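Putative cathepsin d (Ixodes ricinus, PDB 5N7Q) is a cathepsin D-like aspartic peptidase of the A1 family that probably cleaves proteins internally, and is held here in complex with the inhibitor pepstatin A. Local coordinates at residues Leu232-Pro237 with Val299-Leu305. Residues are numbered along the deposited sequence; the frame is centred on the assembly and turned at random.
Sequences LITGPP and VSGFMGL
Residues 233-235 and 302-304 run side by side as parallel beta strands, all with extended phi/psi. The axes of these short strands come within 4.6 Å and cross at -38°. The register pairs I233 with F302, T234 with M303 and G235 with G304, with CA-CA distances of 5.0, 4.8 and 5.1 Å.

Four backbone hydrogen bonds join the two segments: I233 N to G301 O (2.9 Å), M303 N to I233 O (2.9 Å), G235 N to M303 O (3.0 Å) and L305 N to G235 O (2.9 Å).

The pair belongs to the C-terminal lobe of the bilobal pepsin fold. Strand 233-235 is central here, because strand 312-314 pairs antiparallel on its other edge. T234 lies about 8 Å from the predicted catalytic D227, side chain to side chain. L232, M303 and L305 pack on the bound pepstatin.

Apolar contacts lie on both faces. On one, I233 (chi1 m, chi2 t) brings CD1 to 3.8 Å from F302 CE1. On the other, M303 (chi1 p, chi2 t, chi3 m) lays CG 3.7 Å from T234 CG2. Its SD is 3.9 Å from L232 CD1. T234 CB is 3.8 Å from L305 CB (L305 chi1 t, chi2 p).

One water bridges T234 OG1 (2.7 Å) and L305 O (2.9 Å), donating to the latter. At G301 (phi/psi -78/12) the backbone leaves the extended conformation. There S300 OG accepts from F302 N at 3.3 Å, an ST turn. S300 OG also hydrogen-bonds N244 OD1 of helix 237-247. P236 is the N-cap of that helix, and P237 CA sits 4.2 Å from G304 CA.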
loop_
_atom_site.group_PDB
_atom_site.type_symbol
_atom_site.label_atom_id
_atom_site.label_comp_id
_atom_site.label_asym_id
_atom_site.label_seq_id
_atom_site.Cartn_x
_atom_site.Cartn_y
_atom_site.Cartn_z
ATOM N N LEU A 232 7.075 0.946 4.681
ATOM C CA LEU A 232 8.020 0.075 5.363
ATOM C C LEU A 232 7.345 -1.230 5.774
ATOM O O LEU A 232 6.307 -1.616 5.211
ATOM C CB LEU A 232 8.655 0.821 6.558
ATOM C CG LEU A 232 9.310 2.152 6.232
ATOM C CD1 LEU A 232 9.967 2.696 7.501
ATOM C CD2 LEU A 232 10.300 2.066 5.077
ATOM N N ILE A 233 7.963 -1.949 6.697
ATOM C CA ILE A 233 7.329 -3.051 7.410
ATOM C C ILE A 233 7.073 -2.545 8.804
ATOM O O ILE A 233 7.996 -2.017 9.450
ATOM C CB ILE A 233 8.186 -4.322 7.395
ATOM C CG1 ILE A 233 8.266 -4.868 5.970
ATOM C CG2 ILE A 233 7.665 -5.365 8.399
ATOM C CD1 ILE A 233 9.236 -5.982 5.766
ATOM N N THR A 234 5.856 -2.696 9.284
ATOM C CA THR A 234 5.536 -2.351 10.678
ATOM C C THR A 234 5.341 -3.629 11.439
ATOM O O THR A 234 4.989 -4.662 10.875
ATOM C CB THR A 234 4.325 -1.435 10.864
ATOM O OG1 THR A 234 3.105 -2.184 10.739
ATOM C CG2 THR A 234 4.292 -0.309 9.803
ATOM N N GLY A 235 5.590 -3.559 12.737
ATOM C CA GLY A 235 5.318 -4.677 13.621
ATOM C C GLY A 235 5.009 -4.265 15.041
ATOM O O GLY A 235 5.124 -3.094 15.389
ATOM N N PRO A 236 4.647 -5.247 15.878
ATOM C CA PRO A 236 4.466 -4.988 17.303
ATOM C C PRO A 236 5.715 -4.281 17.854
ATOM O O PRO A 236 6.818 -4.780 17.636
ATOM C CB PRO A 236 4.324 -6.404 17.892
ATOM C CG PRO A 236 3.781 -7.225 16.774
ATOM C CD PRO A 236 4.484 -6.682 15.559
ATOM N N PRO A 237 5.548 -3.146 18.543
ATOM C CA PRO A 237 6.725 -2.371 18.984
ATOM C C PRO A 237 7.778 -3.142 19.762
ATOM O O PRO A 237 8.962 -2.979 19.523
ATOM C CB PRO A 237 6.114 -1.258 19.823
ATOM C CG PRO A 237 4.788 -1.033 19.216
ATOM C CD PRO A 237 4.304 -2.377 18.733
ATOM N N VAL A 299 17.399 4.695 6.944
ATOM C CA VAL A 299 16.280 4.362 7.820
ATOM C C VAL A 299 16.071 2.846 7.808
ATOM O O VAL A 299 16.036 2.206 6.762
ATOM C CB VAL A 299 15.024 5.117 7.358
ATOM C CG1 VAL A 299 13.759 4.591 8.034
ATOM C CG2 VAL A 299 15.206 6.602 7.607
ATOM N N SER A 300 15.926 2.266 8.992
ATOM C CA SER A 300 15.561 0.882 9.097
ATOM C C SER A 300 14.137 0.689 8.592
ATOM O O SER A 300 13.225 1.383 9.041
ATOM C CB SER A 300 15.608 0.441 10.547
ATOM O OG SER A 300 15.048 -0.860 10.660
ATOM N N GLY A 301 13.954 -0.272 7.723
ATOM C CA GLY A 301 12.638 -0.574 7.186
ATOM C C GLY A 301 11.726 -1.356 8.106
ATOM O O GLY A 301 10.694 -1.836 7.654
ATOM N N PHE A 302 12.090 -1.492 9.373
ATOM C CA PHE A 302 11.229 -2.105 10.386
ATOM C C PHE A 302 10.881 -1.080 11.425
ATOM O O PHE A 302 11.768 -0.613 12.155
ATOM C CB PHE A 302 11.871 -3.351 11.007
ATOM C CG PHE A 302 12.388 -4.297 9.993
ATOM C CD1 PHE A 302 11.539 -5.166 9.351
ATOM C CD2 PHE A 302 13.727 -4.282 9.639
ATOM C CE1 PHE A 302 12.026 -6.011 8.377
ATOM C CE2 PHE A 302 14.222 -5.129 8.677
ATOM C CZ PHE A 302 13.353 -5.995 8.028
ATOM N N MET A 303 9.609 -0.696 11.503
ATOM C CA MET A 303 9.116 0.314 12.409
ATOM C C MET A 303 7.990 -0.233 13.298
ATOM O O MET A 303 7.217 -1.086 12.899
ATOM C CB MET A 303 8.673 1.552 11.642
ATOM C CG MET A 303 7.568 1.308 10.643
ATOM S SD MET A 303 6.899 2.828 9.929
ATOM C CE MET A 303 5.753 3.391 11.161
ATOM N N GLY A 304 7.869 0.298 14.497
ATOM C CA GLY A 304 6.852 -0.166 15.436
ATOM C C GLY A 304 5.501 0.499 15.210
ATOM O O GLY A 304 5.437 1.710 14.949
ATOM N N LEU A 305 4.431 -0.294 15.270
ATOM C CA LEU A 305 3.067 0.232 15.174
ATOM C C LEU A 305 2.127 -0.699 15.939
ATOM O O LEU A 305 1.983 -1.862 15.600
ATOM C CB LEU A 305 2.613 0.399 13.712
ATOM C CG LEU A 305 1.196 0.962 13.547
ATOM C CD1 LEU A 305 1.001 2.320 14.209
ATOM C CD2 LEU A 305 0.799 1.051 12.079
HETATM O O HOH W 1 2.231 -3.182 13.076
#